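Long-range contacts in sulfur oxidation protein soxB (Thermus thermophilus, PDB 2WDD), which hydrolyses the sulfur–sulfur bond of cysteine S-thiosulfonate in the sulfur oxidation pathway, as a manganese-containing thiosulfohydrolase related to 5'-nucleotidases: residues 43-47 against 407-411; 279-284 against 299-305; 369-375 against 555-560. All blocks are in the same frame, centred on the assembly; numbering follows the deposited sequence. Where two conformers were deposited one is given.

In the fold
Contacts 1 and 3 adjoin, with centres 11 Å apart, and share a boundary: Ile-410 O lies 2.9 Å from Leu-371 N, a probable hydrogen bond, and Thr-409 CG2 packs 3.5 Å from Leu-370 CD1. Their segments alternate along the chain, so the N-terminal loop 43-47, the loops 369-375 and 407-411 and the C-terminal tail are tied together in one region. Contact 2 belongs to a β-sheet of the metal-binding part, its centre 27 Å from contact 1 and 30 Å from contact 3. Contacts 1 and 2 approach the manganese site from different parts of the fold: a bound manganese ion lies about 8 Å from the side chain of Phe-46, and one lies about 10 Å from residue Gly-305.

Contact 1 of 3, residues 43-47 against 407-411; sequences PHYFM and GTTIL
Three direct hydrogen bonds join these loops. His-44, in the p rotamer, brings ND1 to 2.8 Å from Thr-408 OG1; Thr-409 N donates to Tyr-45 O at 2.8 Å; and Thr-409, in the m rotamer, presents OG1 to Met-47 N, which donates at 2.9 Å. Threonine suits both places, since each hydroxyl serves a partner across the gap. A water bridges Tyr-45 N (2.9 Å), Thr-408 OG1 (2.8 Å) and Thr-409 O (2.7 Å). Both segments are extended, and their directions lie 93° apart; the nearest CA atoms are those of Phe-46 and Thr-409, 5.0 Å apart. Gly-407 has phi/psi of 152°/-155°, where a CB would collide with the preceding carbonyl oxygen; its own O meets the edge of the Phe-46 ring, 3.5 Å from CD1. Farther out, Leu-411 CD1 sits over one face of the Tyr-45 ring, 3.7 Å from its centroid, a CH-pi contact. The Phe-46 side chain is about 4 Å from that of His-288, a manganese ligand, so this junction with the 5'-nucleotidase-type C-terminal region borders the metal site. Helix 91-98 flanks it through Phe-91, Ala-95 and Arg-96, and helix 418-425 packs on Thr-408 and Ile-410.

Contact 2 of 3, residues 279-284 against 299-305; sequences IDLILS and KTWIVAG
This is a parallel pairing of neighbouring β-strands, 281-284 and 300-304, in one of the two facing sheets of what is, by family, a metallophosphoesterase-type α/β sandwich. The strand axes approach to 4.6 Å and cross at -18°, with Leu-281 opposite Trp-301, Ile-282 opposite Ile-302, Leu-283 opposite Val-303 and Ser-284 opposite Ala-304. In the parallel pattern one residue bonds both neighbours of its opposite number: Trp-301 N to Asp-280 O (3.1 Å) and O to Ile-282 N (2.8 Å), around Leu-281; Ile-282 O then takes Val-303 N (2.9 Å), Val-303 O takes Ser-284 N (2.8 Å) and Ser-284 O takes Gly-305 N (2.9 Å). Leu-281, Leu-283, Trp-301 and Val-303 share one face; Leu-281, Trp-301 and Val-303 meet strand 323-333 of the other sheet, so bulky apolar side chains fit. Leu-281 (t, p) brings CD1 to 3.8 Å from Trp-301 CB and 4.1 Å from Val-303 CG2. On the other face Ile-282 and Ile-302, both m and t, pack CB to CG1 at 4.2 Å under helix 266-273, where the small, polar Ser-284 bonds Asp-269. Just beyond strand 281-284 come the manganese ligands His-286 and His-288, as in metallophosphoesterases, whose metal ligands sit in loops at C-terminal strand ends. At the opposite end Thr-300, in the m rotamer, donates its OG1 proton to Ile-279 O at 2.7 Å.

Contact 3 of 3, residues 369-375 against 555-560; sequences TLLYKRD and YRLPEV
Tyr-372, in the p rotamer, lays its ring beside Pro-558, CE2 to CG at 3.5 Å, and reaches Leu-557 CD2 with its OH at 3.5 Å. Here the chain's C-terminal tail, beyond strand 548-550, lies along the loop between strand 365-367 and helix 380-392, away from the metal site. Both segments are irregular but largely extended, and run roughly antiparallel, 151° between their directions. They are close at one end, with the CA atoms of Leu-370 and Val-560 4.7 Å apart, and diverge to 9.6 Å between those of Asp-375 and Leu-557, so long aromatic side chains span the widening gap. At the close end Leu-370 N donates to Val-560 O at 2.9 Å, and beside this bond Leu-370 CB meets Val-560 CB at 3.7 Å. Leu-370 (t, p) carries CD2 to 4.2 Å from Pro-558 CG; a compact valine and a rigid proline fill this apolar patch well. The neighbouring Leu-371 points away from the tail and packs on helix 380-392. At the wide end Tyr-555, chi1 t, stretches across to donate OH to Asp-375 OD2 at 2.6 Å. A carboxylate suits this place as an acceptor: Asp-375, also t, has two further partners, Asn-51 ND2 at OD1 and Leu-377 N at OD2. One water links Tyr-555 OH (2.7 Å) to Tyr-372 OH (2.6 Å).

Contact 1 of 3, residues 43-47 against 407-411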
loop_
_atom_site.group_PDB
_atom_site.type_symbol
_atom_site.label_atom_id
_atom_site.label_comp_id
_atom_site.label_asym_id
_atom_site.label_seq_id
_atom_site.Cartn_x
_atom_site.Cartn_y
_atom_site.Cartn_z
ATOM N N PRO A 43 0.290 -4.672 16.241
ATOM C CA PRO A 43 1.143 -5.676 15.609
ATOM C C PRO A 43 0.235 -6.646 14.856
ATOM O O PRO A 43 -0.850 -7.002 15.331
ATOM C CB PRO A 43 1.766 -6.400 16.802
ATOM C CG PRO A 43 1.808 -5.359 17.885
ATOM C CD PRO A 43 0.550 -4.551 17.692
ATOM N N HIS A 44 0.645 -7.028 13.656
ATOM C CA HIS A 44 -0.148 -7.935 12.843
ATOM C C HIS A 44 0.789 -8.649 11.877
ATOM O O HIS A 44 2.009 -8.517 11.989
ATOM C CB HIS A 44 -1.270 -7.171 12.104
ATOM C CG HIS A 44 -0.783 -6.196 11.078
ATOM N ND1 HIS A 44 -1.149 -6.272 9.750
ATOM C CD2 HIS A 44 0.025 -5.114 11.183
ATOM C CE1 HIS A 44 -0.571 -5.292 9.078
ATOM N NE2 HIS A 44 0.172 -4.591 9.917
ATOM N N TYR A 45 0.246 -9.385 10.920
ATOM C CA TYR A 45 1.104 -10.071 9.962
ATOM C C TYR A 45 0.826 -9.513 8.590
ATOM O O TYR A 45 -0.301 -9.144 8.292
ATOM C CB TYR A 45 0.859 -11.570 10.008
ATOM C CG TYR A 45 1.097 -12.138 11.384
ATOM C CD1 TYR A 45 2.375 -12.512 11.795
ATOM C CD2 TYR A 45 0.055 -12.227 12.301
ATOM C CE1 TYR A 45 2.597 -13.005 13.079
ATOM C CE2 TYR A 45 0.268 -12.720 13.587
ATOM C CZ TYR A 45 1.534 -13.130 13.954
ATOM O OH TYR A 45 1.745 -13.615 15.230
ATOM N N PHE A 46 1.863 -9.426 7.759
ATOM C CA PHE A 46 1.704 -8.874 6.413
ATOM C C PHE A 46 2.694 -9.544 5.464
ATOM O O PHE A 46 3.881 -9.197 5.439
ATOM C CB PHE A 46 1.935 -7.357 6.437
ATOM C CG PHE A 46 1.539 -6.653 5.160
ATOM C CD1 PHE A 46 0.268 -6.104 5.010
ATOM C CD2 PHE A 46 2.444 -6.519 4.118
ATOM C CE1 PHE A 46 -0.088 -5.448 3.844
ATOM C CE2 PHE A 46 2.089 -5.876 2.940
ATOM C CZ PHE A 46 0.819 -5.339 2.805
ATOM N N MET A 47 2.195 -10.510 4.696
ATOM C CA MET A 47 3.021 -11.244 3.752
ATOM C C MET A 47 3.131 -10.516 2.421
ATOM O O MET A 47 2.140 -9.996 1.902
ATOM C CB MET A 47 2.410 -12.626 3.510
ATOM C CG MET A 47 3.283 -13.535 2.660
ATOM S SD MET A 47 2.472 -15.111 2.326
ATOM C CE MET A 47 1.560 -14.639 0.863
ATOM N N GLY A 407 -3.993 -4.200 3.578
ATOM C CA GLY A 407 -4.650 -5.361 4.145
ATOM C C GLY A 407 -3.811 -5.939 5.273
ATOM O O GLY A 407 -3.018 -5.240 5.906
ATOM N N THR A 408 -3.996 -7.228 5.531
ATOM C CA THR A 408 -3.297 -7.894 6.618
ATOM C C THR A 408 -3.249 -9.370 6.259
ATOM O O THR A 408 -3.792 -9.776 5.227
ATOM C CB THR A 408 -4.012 -7.588 7.954
ATOM O OG1 THR A 408 -3.197 -7.977 9.064
ATOM C CG2 THR A 408 -5.344 -8.310 8.026
ATOM N N THR A 409 -2.593 -10.171 7.085
ATOM C CA THR A 409 -2.470 -11.593 6.803
ATOM C C THR A 409 -2.901 -12.387 8.035
ATOM O O THR A 409 -2.413 -12.131 9.126
ATOM C CB THR A 409 -1.006 -11.938 6.421
ATOM O OG1 THR A 409 -0.579 -11.125 5.316
ATOM C CG2 THR A 409 -0.878 -13.400 6.046
ATOM N N ILE A 410 -3.804 -13.347 7.852
ATOM C CA ILE A 410 -4.288 -14.187 8.960
ATOM C C ILE A 410 -3.571 -15.528 8.921
ATOM O O ILE A 410 -3.566 -16.210 7.901
ATOM C CB ILE A 410 -5.809 -14.409 8.851
ATOM C CG1 ILE A 410 -6.524 -13.078 8.639
ATOM C CG2 ILE A 410 -6.341 -15.124 10.093
ATOM C CD1 ILE A 410 -6.278 -12.117 9.746
ATOM N N LEU A 411 -2.973 -15.916 10.039
ATOM C CA LEU A 411 -2.227 -17.170 10.092
ATOM C C LEU A 411 -3.156 -18.350 10.314
ATOM O O LEU A 411 -4.264 -18.197 10.832
ATOM C CB LEU A 411 -1.213 -17.130 11.235
ATOM C CG LEU A 411 -0.134 -16.044 11.189
ATOM C CD1 LEU A 411 0.833 -16.242 12.379
ATOM C CD2 LEU A 411 0.609 -16.134 9.863
HETATM O O HOH W 1 -2.616 -10.036 10.800
#

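Contact 2 of 3, residues 279-284 against 299-305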
loop_
_atom_site.group_PDB
_atom_site.type_symbol
_atom_site.label_atom_id
_atom_site.label_comp_id
_atom_site.label_asym_id
_atom_site.label_seq_id
_atom_site.Cartn_x
_atom_site.Cartn_y
_atom_site.Cartn_z
ATOM N N ILE A 279 17.017 15.474 -8.753
ATOM C CA ILE A 279 16.460 14.719 -7.634
ATOM C C ILE A 279 17.534 13.708 -7.247
ATOM O O ILE A 279 17.909 12.865 -8.057
ATOM C CB ILE A 279 15.147 14.002 -7.981
ATOM C CG1 ILE A 279 14.076 15.022 -8.387
ATOM C CG2 ILE A 279 14.692 13.195 -6.785
ATOM C CD1 ILE A 279 12.733 14.396 -8.723
ATOM N N ASP A 280 18.038 13.809 -6.026
ATOM C CA ASP A 280 19.111 12.933 -5.575
ATOM C C ASP A 280 18.625 11.627 -4.972
ATOM O O ASP A 280 19.274 10.593 -5.103
ATOM C CB ASP A 280 20.017 13.669 -4.596
ATOM C CG ASP A 280 20.584 14.943 -5.191
ATOM O OD1 ASP A 280 21.138 14.870 -6.314
ATOM O OD2 ASP A 280 20.369 16.024 -4.598
ATOM N N LEU A 281 17.479 11.680 -4.307
ATOM C CA LEU A 281 16.932 10.508 -3.660
ATOM C C LEU A 281 15.418 10.604 -3.731
ATOM O O LEU A 281 14.862 11.693 -3.584
ATOM C CB LEU A 281 17.345 10.506 -2.187
ATOM C CG LEU A 281 16.704 9.473 -1.253
ATOM C CD1 LEU A 281 17.133 8.067 -1.664
ATOM C CD2 LEU A 281 17.071 9.746 0.216
ATOM N N ILE A 282 14.764 9.467 -3.945
ATOM C CA ILE A 282 13.298 9.396 -3.938
ATOM C C ILE A 282 12.933 8.352 -2.893
ATOM O O ILE A 282 13.467 7.236 -2.930
ATOM C CB ILE A 282 12.678 8.991 -5.305
ATOM C CG1 ILE A 282 12.980 10.043 -6.373
ATOM C CG2 ILE A 282 11.142 8.856 -5.167
ATOM C CD1 ILE A 282 12.628 9.620 -7.788
ATOM N N LEU A 283 12.030 8.720 -1.983
ATOM C CA LEU A 283 11.475 7.833 -0.959
ATOM C C LEU A 283 10.111 7.496 -1.587
ATOM O O LEU A 283 9.210 8.342 -1.648
ATOM C CB LEU A 283 11.332 8.573 0.378
ATOM C CG LEU A 283 12.693 9.023 0.946
ATOM C CD1 LEU A 283 12.539 9.822 2.234
ATOM C CD2 LEU A 283 13.647 7.816 1.140
ATOM N N SER A 284 10.017 6.278 -2.119
ATOM C CA SER A 284 8.858 5.830 -2.891
ATOM C C SER A 284 7.795 5.060 -2.128
ATOM O O SER A 284 8.009 3.907 -1.741
ATOM C CB SER A 284 9.311 4.953 -4.074
ATOM O OG SER A 284 10.110 5.655 -5.011
ATOM N N LYS A 299 20.529 9.432 -12.260
ATOM C CA LYS A 299 21.419 9.957 -11.234
ATOM C C LYS A 299 20.685 10.027 -9.891
ATOM O O LYS A 299 20.998 10.857 -9.037
ATOM C CB LYS A 299 21.882 11.360 -11.636
ATOM C CG LYS A 299 22.707 11.389 -12.916
ATOM C CD LYS A 299 23.940 10.513 -12.784
ATOM C CE LYS A 299 24.601 10.272 -14.131
ATOM N NZ LYS A 299 25.950 9.654 -13.979
ATOM N N THR A 300 19.712 9.138 -9.705
ATOM C CA THR A 300 18.898 9.146 -8.493
ATOM C C THR A 300 18.918 7.799 -7.783
ATOM O O THR A 300 18.904 6.760 -8.432
ATOM C CB THR A 300 17.435 9.465 -8.880
ATOM O OG1 THR A 300 17.385 10.710 -9.585
ATOM C CG2 THR A 300 16.509 9.488 -7.660
ATOM N N TRP A 301 18.872 7.830 -6.454
ATOM C CA TRP A 301 18.702 6.612 -5.658
ATOM C C TRP A 301 17.220 6.551 -5.278
ATOM O O TRP A 301 16.634 7.574 -4.931
ATOM C CB TRP A 301 19.504 6.687 -4.360
ATOM C CG TRP A 301 20.980 6.573 -4.576
ATOM C CD1 TRP A 301 21.907 7.566 -4.439
ATOM C CD2 TRP A 301 21.696 5.405 -4.991
ATOM N NE1 TRP A 301 23.160 7.082 -4.742
ATOM C CE2 TRP A 301 23.060 5.757 -5.070
ATOM C CE3 TRP A 301 21.320 4.096 -5.294
ATOM C CZ2 TRP A 301 24.046 4.850 -5.466
ATOM C CZ3 TRP A 301 22.305 3.190 -5.672
ATOM C CH2 TRP A 301 23.648 3.576 -5.756
ATOM N N ILE A 302 16.647 5.351 -5.262
ATOM C CA ILE A 302 15.239 5.167 -4.889
ATOM C C ILE A 302 15.138 4.153 -3.753
ATOM O O ILE A 302 15.738 3.068 -3.818
ATOM C CB ILE A 302 14.423 4.701 -6.103
ATOM C CG1 ILE A 302 14.474 5.765 -7.208
ATOM C CG2 ILE A 302 12.963 4.432 -5.703
ATOM C CD1 ILE A 302 13.759 5.360 -8.489
ATOM N N VAL A 303 14.424 4.526 -2.691
ATOM C CA VAL A 303 14.206 3.645 -1.544
ATOM C C VAL A 303 12.698 3.573 -1.307
ATOM O O VAL A 303 12.047 4.603 -1.149
ATOM C CB VAL A 303 14.923 4.179 -0.299
ATOM C CG1 VAL A 303 14.545 3.383 0.941
ATOM C CG2 VAL A 303 16.439 4.172 -0.534
ATOM N N ALA A 304 12.149 2.359 -1.273
ATOM C CA ALA A 304 10.710 2.162 -1.079
ATOM C C ALA A 304 10.300 2.224 0.387
ATOM O O ALA A 304 11.082 1.888 1.274
ATOM C CB ALA A 304 10.269 0.837 -1.691
ATOM N N GLY A 305 9.036 2.569 0.633
ATOM C CA GLY A 305 8.527 2.716 1.995
ATOM C C GLY A 305 7.803 1.552 2.658
ATOM O O GLY A 305 7.357 1.674 3.806
HETATM O O HOH W 2 21.857 10.801 -6.219
HETATM O O HOH W 3 20.931 13.759 -9.044
#

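Contact 3 of 3, residues 369-375 against 555-560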
loop_
_atom_site.group_PDB
_atom_site.type_symbol
_atom_site.label_atom_id
_atom_site.label_comp_id
_atom_site.label_asym_id
_atom_site.label_seq_id
_atom_site.Cartn_x
_atom_site.Cartn_y
_atom_site.Cartn_z
ATOM N N THR A 369 -6.446 -21.865 7.631
ATOM C CA THR A 369 -5.269 -21.720 6.790
ATOM C C THR A 369 -4.929 -20.250 6.556
ATOM O O THR A 369 -5.663 -19.361 6.958
ATOM C CB THR A 369 -5.439 -22.465 5.459
ATOM O OG1 THR A 369 -6.516 -21.875 4.731
ATOM C CG2 THR A 369 -5.760 -23.944 5.703
ATOM N N LEU A 370 -3.793 -20.016 5.906
ATOM C CA LEU A 370 -3.305 -18.666 5.651
ATOM C C LEU A 370 -4.220 -17.853 4.755
ATOM O O LEU A 370 -4.512 -18.265 3.634
ATOM C CB LEU A 370 -1.959 -18.763 4.936
ATOM C CG LEU A 370 -1.202 -17.441 4.755
ATOM C CD1 LEU A 370 -0.757 -16.906 6.104
ATOM C CD2 LEU A 370 -0.002 -17.663 3.816
ATOM N N LEU A 371 -4.615 -16.676 5.228
ATOM C CA LEU A 371 -5.413 -15.749 4.423
ATOM C C LEU A 371 -4.496 -14.562 4.096
ATOM O O LEU A 371 -4.062 -13.832 4.991
ATOM C CB LEU A 371 -6.644 -15.257 5.199
ATOM C CG LEU A 371 -7.690 -16.337 5.483
ATOM C CD1 LEU A 371 -8.805 -15.786 6.379
ATOM C CD2 LEU A 371 -8.274 -16.850 4.142
ATOM N N TYR A 372 -4.151 -14.422 2.819
ATOM C CA TYR A 372 -3.287 -13.323 2.383
ATOM C C TYR A 372 -4.034 -12.535 1.314
ATOM O O TYR A 372 -4.954 -13.052 0.675
ATOM C CB TYR A 372 -1.938 -13.834 1.844
ATOM C CG TYR A 372 -2.050 -14.759 0.649
ATOM C CD1 TYR A 372 -1.953 -14.265 -0.648
ATOM C CD2 TYR A 372 -2.259 -16.127 0.814
ATOM C CE1 TYR A 372 -2.007 -15.112 -1.748
ATOM C CE2 TYR A 372 -2.341 -16.973 -0.272
ATOM C CZ TYR A 372 -2.247 -16.461 -1.557
ATOM O OH TYR A 372 -2.315 -17.298 -2.647
ATOM N N LYS A 373 -3.626 -11.285 1.133
ATOM C CA LYS A 373 -4.290 -10.377 0.212
ATOM C C LYS A 373 -3.507 -9.989 -1.035
ATOM O O LYS A 373 -4.069 -9.895 -2.124
ATOM C CB LYS A 373 -4.638 -9.080 0.962
ATOM C CG LYS A 373 -5.085 -7.931 0.054
ATOM C CD LYS A 373 -6.542 -8.123 -0.360
ATOM C CE LYS A 373 -6.999 -7.086 -1.393
ATOM N NZ LYS A 373 -8.494 -7.070 -1.475
ATOM N N ARG A 374 -2.216 -9.715 -0.882
ATOM C CA ARG A 374 -1.423 -9.223 -2.001
ATOM C C ARG A 374 -1.010 -10.254 -3.038
ATOM O O ARG A 374 -0.536 -11.335 -2.693
ATOM C CB ARG A 374 -0.205 -8.449 -1.501
ATOM C CG ARG A 374 -0.550 -7.175 -0.739
ATOM C CD ARG A 374 0.301 -6.009 -1.216
ATOM N NE ARG A 374 0.374 -5.953 -2.673
ATOM C CZ ARG A 374 1.476 -5.662 -3.356
ATOM N NH1 ARG A 374 1.445 -5.632 -4.680
ATOM N NH2 ARG A 374 2.603 -5.375 -2.720
ATOM N N ASP A 375 -1.187 -9.889 -4.309
ATOM C CA ASP A 375 -0.812 -10.727 -5.445
ATOM C C ASP A 375 -1.275 -10.018 -6.712
ATOM O O ASP A 375 -2.261 -9.288 -6.686
ATOM C CB ASP A 375 -1.486 -12.104 -5.383
ATOM C CG ASP A 375 -0.971 -13.049 -6.466
ATOM O OD1 ASP A 375 0.208 -13.437 -6.351
ATOM O OD2 ASP A 375 -1.688 -13.336 -7.461
ATOM N N TYR A 555 3.086 -19.528 -12.076
ATOM C CA TYR A 555 2.258 -18.860 -11.086
ATOM C C TYR A 555 2.563 -19.481 -9.727
ATOM O O TYR A 555 2.462 -20.696 -9.562
ATOM C CB TYR A 555 0.774 -18.984 -11.433
ATOM C CG TYR A 555 -0.063 -18.190 -10.482
ATOM C CD1 TYR A 555 -0.133 -16.805 -10.594
ATOM C CD2 TYR A 555 -0.579 -18.779 -9.336
ATOM C CE1 TYR A 555 -0.819 -16.043 -9.647
ATOM C CE2 TYR A 555 -1.265 -18.029 -8.383
ATOM C CZ TYR A 555 -1.364 -16.653 -8.545
ATOM O OH TYR A 555 -1.996 -15.888 -7.586
ATOM N N ARG A 556 2.996 -18.661 -8.776
ATOM C CA ARG A 556 3.425 -19.188 -7.480
ATOM C C ARG A 556 2.401 -19.058 -6.370
ATOM O O ARG A 556 1.634 -18.103 -6.331
ATOM C CB ARG A 556 4.734 -18.523 -7.029
ATOM C CG ARG A 556 5.873 -18.653 -8.035
ATOM C CD ARG A 556 6.313 -20.110 -8.142
ATOM N NE ARG A 556 6.709 -20.630 -6.838
ATOM C CZ ARG A 556 7.907 -20.439 -6.294
ATOM N NH1 ARG A 556 8.844 -19.769 -6.957
ATOM N NH2 ARG A 556 8.176 -20.922 -5.086
ATOM N N LEU A 557 2.474 -19.983 -5.416
ATOM C CA LEU A 557 1.622 -19.951 -4.242
ATOM C C LEU A 557 2.461 -20.136 -2.988
ATOM O O LEU A 557 3.461 -20.860 -2.979
ATOM C CB LEU A 557 0.592 -21.070 -4.286
ATOM C CG LEU A 557 -0.520 -20.934 -5.324
ATOM C CD1 LEU A 557 -1.310 -22.245 -5.367
ATOM C CD2 LEU A 557 -1.445 -19.767 -4.981
ATOM N N PRO A 558 2.014 -19.543 -1.886
ATOM C CA PRO A 558 2.750 -19.743 -0.638
ATOM C C PRO A 558 2.292 -21.030 0.037
ATOM O O PRO A 558 1.338 -21.666 -0.403
ATOM C CB PRO A 558 2.267 -18.568 0.222
ATOM C CG PRO A 558 0.831 -18.392 -0.227
ATOM C CD PRO A 558 0.869 -18.624 -1.723
ATOM N N GLU A 559 2.962 -21.392 1.128
ATOM C CA GLU A 559 2.567 -22.541 1.939
ATOM C C GLU A 559 1.518 -21.992 2.900
ATOM O O GLU A 559 1.783 -21.041 3.635
ATOM C CB GLU A 559 3.763 -23.076 2.732
ATOM C CG GLU A 559 3.387 -24.061 3.825
ATOM C CD GLU A 559 2.718 -25.305 3.280
ATOM O OE1 GLU A 559 3.327 -25.974 2.417
ATOM O OE2 GLU A 559 1.585 -25.611 3.708
ATOM N N VAL A 560 0.310 -22.537 2.843
ATOM C CA VAL A 560 -0.780 -22.031 3.661
ATOM C C VAL A 560 -1.076 -22.726 4.980
ATOM O O VAL A 560 -2.040 -22.366 5.651
ATOM C CB VAL A 560 -2.057 -21.843 2.834
ATOM C CG1 VAL A 560 -1.771 -20.981 1.603
ATOM C CG2 VAL A 560 -2.623 -23.190 2.432
HETATM O O HOH W 4 -1.762 -15.972 -4.870
#